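Local coordinates for protein pid-3 (PDB 7OCX) that probably acts in piRNA biogenesis as a PETISCO complex subunit, through an RNA recognition motif domain that pairs with the RRM domain of TOFU-6, at residues 7-11 against 12-16; 31-35 against 36-40. All blocks are in the same frame, centred on the assembly; numbering follows the deposited sequence.

Contact 1: 7-11 against 12-16; sequences RGADQ and ENMLK
Asp10 and Asn13 close a short 3-10 turn that delivers the chain into strand 14-18, the first strand of the RRM fold. The amide N of Asn13 donates to Asp10 O (2.9 Å, 159° at the hydrogen), and one residue on Met14 N donates to Gln11 O at 3.0 Å; these two successive i+3 to i bonds define the turn. Gln11 O has a second partner: a water donates to Gln11 O and, with its oxygen 2.8 Å from Met14 O, to that carbonyl as well, so one water links the turn to the start of the strand. The side chains of Asp10 and Asn13 run alongside each other, carboxylate and amide planes nearly perpendicular. Asp10 CB lies 3.9 Å from Asn13 ND2, a contact and not a bond.

Met14 supplies the apolar part. Its CG lies beside the backbone N (chi1 -78°), and bends further along the chain fold the thioether back over the turn. SD rests 3.7 Å from Asp10 O and 4.1 Å from Ala9 CB, while CE reaches Gln11 CA at 3.9 Å. Cutting this side chain back to an alanine would probably strip Ala9 CB and the Gln11 backbone of the thioether that packs on them.

From Asn13 onward the backbone pairs on both flanks: Asn13 and Leu15 with Leu53 and Val51 of strand 48-53, and Met14 and Lys16 with Leu82 and Ser80 on the other side, consistent with the central place of strand 14-18 in the RRM sheet. Leu15 turns away from the turn, packing on Val79 and on Ala62 of helix 56-66, whereas Met14 touches Ala52 and Leu82.

Contact 2: 31-35 against 36-40; sequences QLLTP and YRVNG
Leu33 and Tyr36 are joined by the one hydrogen bond between residues 31-35 and 36-40: Tyr36 N donates to Leu33 O at 2.9 Å. The bond closes a type VIa beta turn, with the cis peptide before Pro35. Just ahead, Gln31 O accepts from both Thr34 N and Thr34 OG1 (2.9 Å to the hydroxyl), from the same face of its plane. In the outgoing segment Arg37 NE donates to a lone pair of Asn39 OD1, but the bond is bent (132° at the hydrogen) and OD1 lies well out of the guanidinium plane; Arg37 NH1 also bonds Met23 O of the second PID-3 subunit.

The aromatic contact is a CH-pi interaction. With its CG beside the backbone N (chi1 -59°), Tyr36 runs alongside the proline, and Pro35 CD sits over one ring face, 4.3 Å from the centroid and offset toward the rim. Tyr36 OH is hydrogen-bonded to Asp65 on helix 56-66.

Apolar packing is supplied by Leu33 CD1 and Val38 CG2, 4.2 Å apart; both side chains also rest on Val51 of the sheet.

Leu33 and Val38 thus pack into the core, while Pro35 lies against the tyrosine ring and the TOFU-6 chain, and the tyrosine is held at both backbone and hydroxyl. Its carbonyl accepts from Gln31 of the second subunit, so the turn also serves the homodimer interface.

Contacts 1 and 2 lie in series along the chain, each leading into a strand of the same antiparallel sheet: residues 7-16 into strand 14-18, residues 31-40 from helix 26-32 into strand 38-45. Their centres are about 14 Å apart and their nearest atoms about 5 Å apart, without touching. Strand 48-53 lies between the two strands and joins them: Val51 packs against Leu15 of contact 1 and against Leu33 and Val38 of contact 2. Their surroundings differ. No other protein chain of the assembly touches contact 1, whereas contact 2 meets the second PID-3 copy and, through Pro35 and Tyr36, the TOFU-6 chain.

Contact 1: 7-11 against 12-16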
loop_
_atom_site.group_PDB
_atom_site.type_symbol
_atom_site.label_atom_id
_atom_site.label_comp_id
_atom_site.label_asym_id
_atom_site.label_seq_id
_atom_site.Cartn_x
_atom_site.Cartn_y
_atom_site.Cartn_z
ATOM N N ARG B 7 0.100 -11.882 -20.634
ATOM C CA ARG B 7 0.571 -12.067 -22.000
ATOM C C ARG B 7 0.005 -10.972 -22.893
ATOM O O ARG B 7 -1.207 -10.744 -22.924
ATOM C CB ARG B 7 0.153 -13.443 -22.531
ATOM N N GLY B 8 0.887 -10.280 -23.596
ATOM C CA GLY B 8 0.475 -9.270 -24.544
ATOM C C GLY B 8 0.389 -7.864 -24.004
ATOM O O GLY B 8 -0.199 -7.001 -24.668
ATOM N N ALA B 9 0.954 -7.600 -22.829
ATOM C CA ALA B 9 0.800 -6.292 -22.216
ATOM C C ALA B 9 1.472 -5.227 -23.076
ATOM O O ALA B 9 2.453 -5.484 -23.776
ATOM C CB ALA B 9 1.374 -6.300 -20.802
ATOM N N ASP B 10 0.906 -4.032 -23.048
ATOM C CA ASP B 10 1.429 -2.919 -23.822
ATOM C C ASP B 10 2.486 -2.185 -23.021
ATOM O O ASP B 10 2.296 -1.886 -21.843
ATOM C CB ASP B 10 0.306 -1.964 -24.199
ATOM C CG ASP B 10 -0.717 -2.613 -25.079
ATOM O OD1 ASP B 10 -0.385 -2.931 -26.244
ATOM O OD2 ASP B 10 -1.836 -2.872 -24.595
ATOM N N GLN B 11 3.593 -1.863 -23.680
ATOM C CA GLN B 11 4.701 -1.252 -22.962
ATOM C C GLN B 11 4.306 0.076 -22.318
ATOM O O GLN B 11 4.867 0.447 -21.273
ATOM C CB GLN B 11 5.856 -1.080 -23.933
ATOM C CG GLN B 11 7.119 -0.649 -23.289
ATOM C CD GLN B 11 8.259 -0.804 -24.224
ATOM O OE1 GLN B 11 8.973 -1.813 -24.192
ATOM N NE2 GLN B 11 8.433 0.180 -25.102
ATOM N N GLU B 12 3.315 0.789 -22.887
ATOM C CA GLU B 12 2.918 2.064 -22.281
ATOM C C GLU B 12 2.285 1.873 -20.903
ATOM O O GLU B 12 2.153 2.853 -20.155
ATOM C CB GLU B 12 1.958 2.836 -23.196
ATOM C CG GLU B 12 0.543 2.260 -23.316
ATOM C CD GLU B 12 -0.348 3.145 -24.214
ATOM O OE1 GLU B 12 0.193 3.806 -25.123
ATOM O OE2 GLU B 12 -1.582 3.180 -24.021
ATOM N N ASN B 13 1.895 0.652 -20.546
ATOM C CA ASN B 13 1.334 0.384 -19.232
ATOM C C ASN B 13 2.373 -0.044 -18.215
ATOM O O ASN B 13 2.005 -0.395 -17.098
ATOM C CB ASN B 13 0.250 -0.693 -19.290
ATOM C CG ASN B 13 -0.887 -0.344 -20.196
ATOM O OD1 ASN B 13 -1.234 0.823 -20.338
ATOM N ND2 ASN B 13 -1.495 -1.357 -20.811
ATOM N N MET B 14 3.653 -0.040 -18.553
ATOM C CA MET B 14 4.639 -0.678 -17.695
ATOM C C MET B 14 5.625 0.307 -17.120
ATOM O O MET B 14 5.963 1.332 -17.726
ATOM C CB MET B 14 5.360 -1.789 -18.476
ATOM C CG MET B 14 4.458 -3.006 -18.552
ATOM S SD MET B 14 4.667 -4.000 -20.024
ATOM C CE MET B 14 6.374 -3.713 -20.438
ATOM N N LEU B 15 6.065 -0.010 -15.915
ATOM C CA LEU B 15 7.112 0.761 -15.282
ATOM C C LEU B 15 8.119 -0.187 -14.658
ATOM O O LEU B 15 7.853 -1.377 -14.457
ATOM C CB LEU B 15 6.537 1.725 -14.251
ATOM C CG LEU B 15 5.790 1.187 -13.025
ATOM C CD1 LEU B 15 6.747 0.580 -12.049
ATOM C CD2 LEU B 15 5.079 2.379 -12.435
ATOM N N LYS B 16 9.302 0.359 -14.422
ATOM C CA LYS B 16 10.381 -0.273 -13.684
ATOM C C LYS B 16 10.443 0.359 -12.310
ATOM O O LYS B 16 10.357 1.582 -12.187
ATOM C CB LYS B 16 11.744 -0.077 -14.363
ATOM C CG LYS B 16 11.927 -0.727 -15.714
ATOM C CD LYS B 16 13.424 -0.854 -16.051
ATOM C CE LYS B 16 13.682 -0.848 -17.564
ATOM N NZ LYS B 16 14.937 -0.131 -17.967
HETATM O O HOH W 1 5.834 3.039 -19.922
#

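Contact 2: 31-35 against 36-40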
loop_
_atom_site.group_PDB
_atom_site.type_symbol
_atom_site.label_atom_id
_atom_site.label_comp_id
_atom_site.label_asym_id
_atom_site.label_seq_id
_atom_site.Cartn_x
_atom_site.Cartn_y
_atom_site.Cartn_z
ATOM N N GLN B 31 1.957 -2.893 -2.840
ATOM C CA GLN B 31 1.661 -1.985 -1.743
ATOM C C GLN B 31 2.466 -0.686 -1.856
ATOM O O GLN B 31 1.970 0.387 -1.488
ATOM C CB GLN B 31 1.898 -2.685 -0.397
ATOM C CG GLN B 31 0.882 -3.827 -0.114
ATOM C CD GLN B 31 1.218 -4.591 1.157
ATOM O OE1 GLN B 31 2.379 -4.921 1.390
ATOM N NE2 GLN B 31 0.199 -4.975 1.922
ATOM N N LEU B 32 3.696 -0.755 -2.365
ATOM C CA LEU B 32 4.485 0.463 -2.582
ATOM C C LEU B 32 3.796 1.430 -3.544
ATOM O O LEU B 32 3.996 2.659 -3.467
ATOM C CB LEU B 32 5.866 0.121 -3.131
ATOM C CG LEU B 32 6.842 -0.694 -2.279
ATOM C CD1 LEU B 32 8.082 -1.025 -3.115
ATOM C CD2 LEU B 32 7.152 0.094 -1.044
ATOM N N LEU B 33 2.990 0.895 -4.464
ATOM C CA LEU B 33 2.369 1.660 -5.533
ATOM C C LEU B 33 0.934 2.063 -5.246
ATOM O O LEU B 33 0.268 2.600 -6.149
ATOM C CB LEU B 33 2.420 0.853 -6.839
ATOM C CG LEU B 33 3.829 0.563 -7.324
ATOM C CD1 LEU B 33 3.842 -0.500 -8.430
ATOM C CD2 LEU B 33 4.541 1.824 -7.875
ATOM N N THR B 34 0.437 1.809 -4.041
ATOM C CA THR B 34 -0.872 2.297 -3.637
ATOM C C THR B 34 -0.986 3.780 -3.953
ATOM O O THR B 34 -0.083 4.551 -3.596
ATOM C CB THR B 34 -1.077 2.090 -2.138
ATOM O OG1 THR B 34 -0.898 0.705 -1.877
ATOM C CG2 THR B 34 -2.476 2.512 -1.701
ATOM N N PRO B 35 -2.096 4.229 -4.565
ATOM C CA PRO B 35 -3.341 3.488 -4.857
ATOM C C PRO B 35 -3.500 2.988 -6.301
ATOM O O PRO B 35 -4.593 2.587 -6.658
ATOM C CB PRO B 35 -4.413 4.543 -4.557
ATOM C CG PRO B 35 -3.776 5.822 -5.068
ATOM C CD PRO B 35 -2.270 5.674 -4.801
ATOM N N TYR B 36 -2.447 3.026 -7.117
ATOM C CA TYR B 36 -2.578 2.729 -8.539
ATOM C C TYR B 36 -2.886 1.258 -8.780
ATOM O O TYR B 36 -2.502 0.374 -8.003
ATOM C CB TYR B 36 -1.306 3.171 -9.296
ATOM C CG TYR B 36 -1.101 4.646 -9.095
ATOM C CD1 TYR B 36 -1.926 5.569 -9.739
ATOM C CD2 TYR B 36 -0.132 5.136 -8.221
ATOM C CE1 TYR B 36 -1.793 6.917 -9.534
ATOM C CE2 TYR B 36 0.008 6.488 -8.012
ATOM C CZ TYR B 36 -0.831 7.376 -8.672
ATOM O OH TYR B 36 -0.713 8.725 -8.476
ATOM N N ARG B 37 -3.639 1.006 -9.853
ATOM C CA ARG B 37 -4.087 -0.346 -10.140
ATOM C C ARG B 37 -2.960 -1.135 -10.790
ATOM O O ARG B 37 -2.481 -0.781 -11.876
ATOM C CB ARG B 37 -5.315 -0.390 -11.046
ATOM C CG ARG B 37 -5.687 -1.853 -11.342
ATOM C CD ARG B 37 -6.978 -2.017 -12.100
ATOM N NE ARG B 37 -7.277 -3.403 -12.453
ATOM C CZ ARG B 37 -8.101 -4.202 -11.790
ATOM N NH1 ARG B 37 -8.683 -3.818 -10.671
ATOM N NH2 ARG B 37 -8.371 -5.404 -12.282
ATOM N N VAL B 38 -2.585 -2.229 -10.140
ATOM C CA VAL B 38 -1.533 -3.134 -10.581
ATOM C C VAL B 38 -2.188 -4.376 -11.163
ATOM O O VAL B 38 -2.959 -5.058 -10.477
ATOM C CB VAL B 38 -0.607 -3.518 -9.414
ATOM C CG1 VAL B 38 0.440 -4.506 -9.903
ATOM C CG2 VAL B 38 0.016 -2.315 -8.789
ATOM N N ASN B 39 -1.855 -4.700 -12.404
ATOM C CA ASN B 39 -2.379 -5.882 -13.068
ATOM C C ASN B 39 -1.368 -7.001 -13.210
ATOM O O ASN B 39 -1.750 -8.129 -13.533
ATOM C CB ASN B 39 -2.889 -5.513 -14.453
ATOM C CG ASN B 39 -4.118 -4.679 -14.388
ATOM O OD1 ASN B 39 -4.969 -4.883 -13.514
ATOM N ND2 ASN B 39 -4.230 -3.718 -15.286
ATOM N N GLY B 40 -0.095 -6.728 -12.999
ATOM C CA GLY B 40 0.874 -7.795 -13.105
ATOM C C GLY B 40 2.222 -7.319 -12.634
ATOM O O GLY B 40 2.534 -6.136 -12.748
#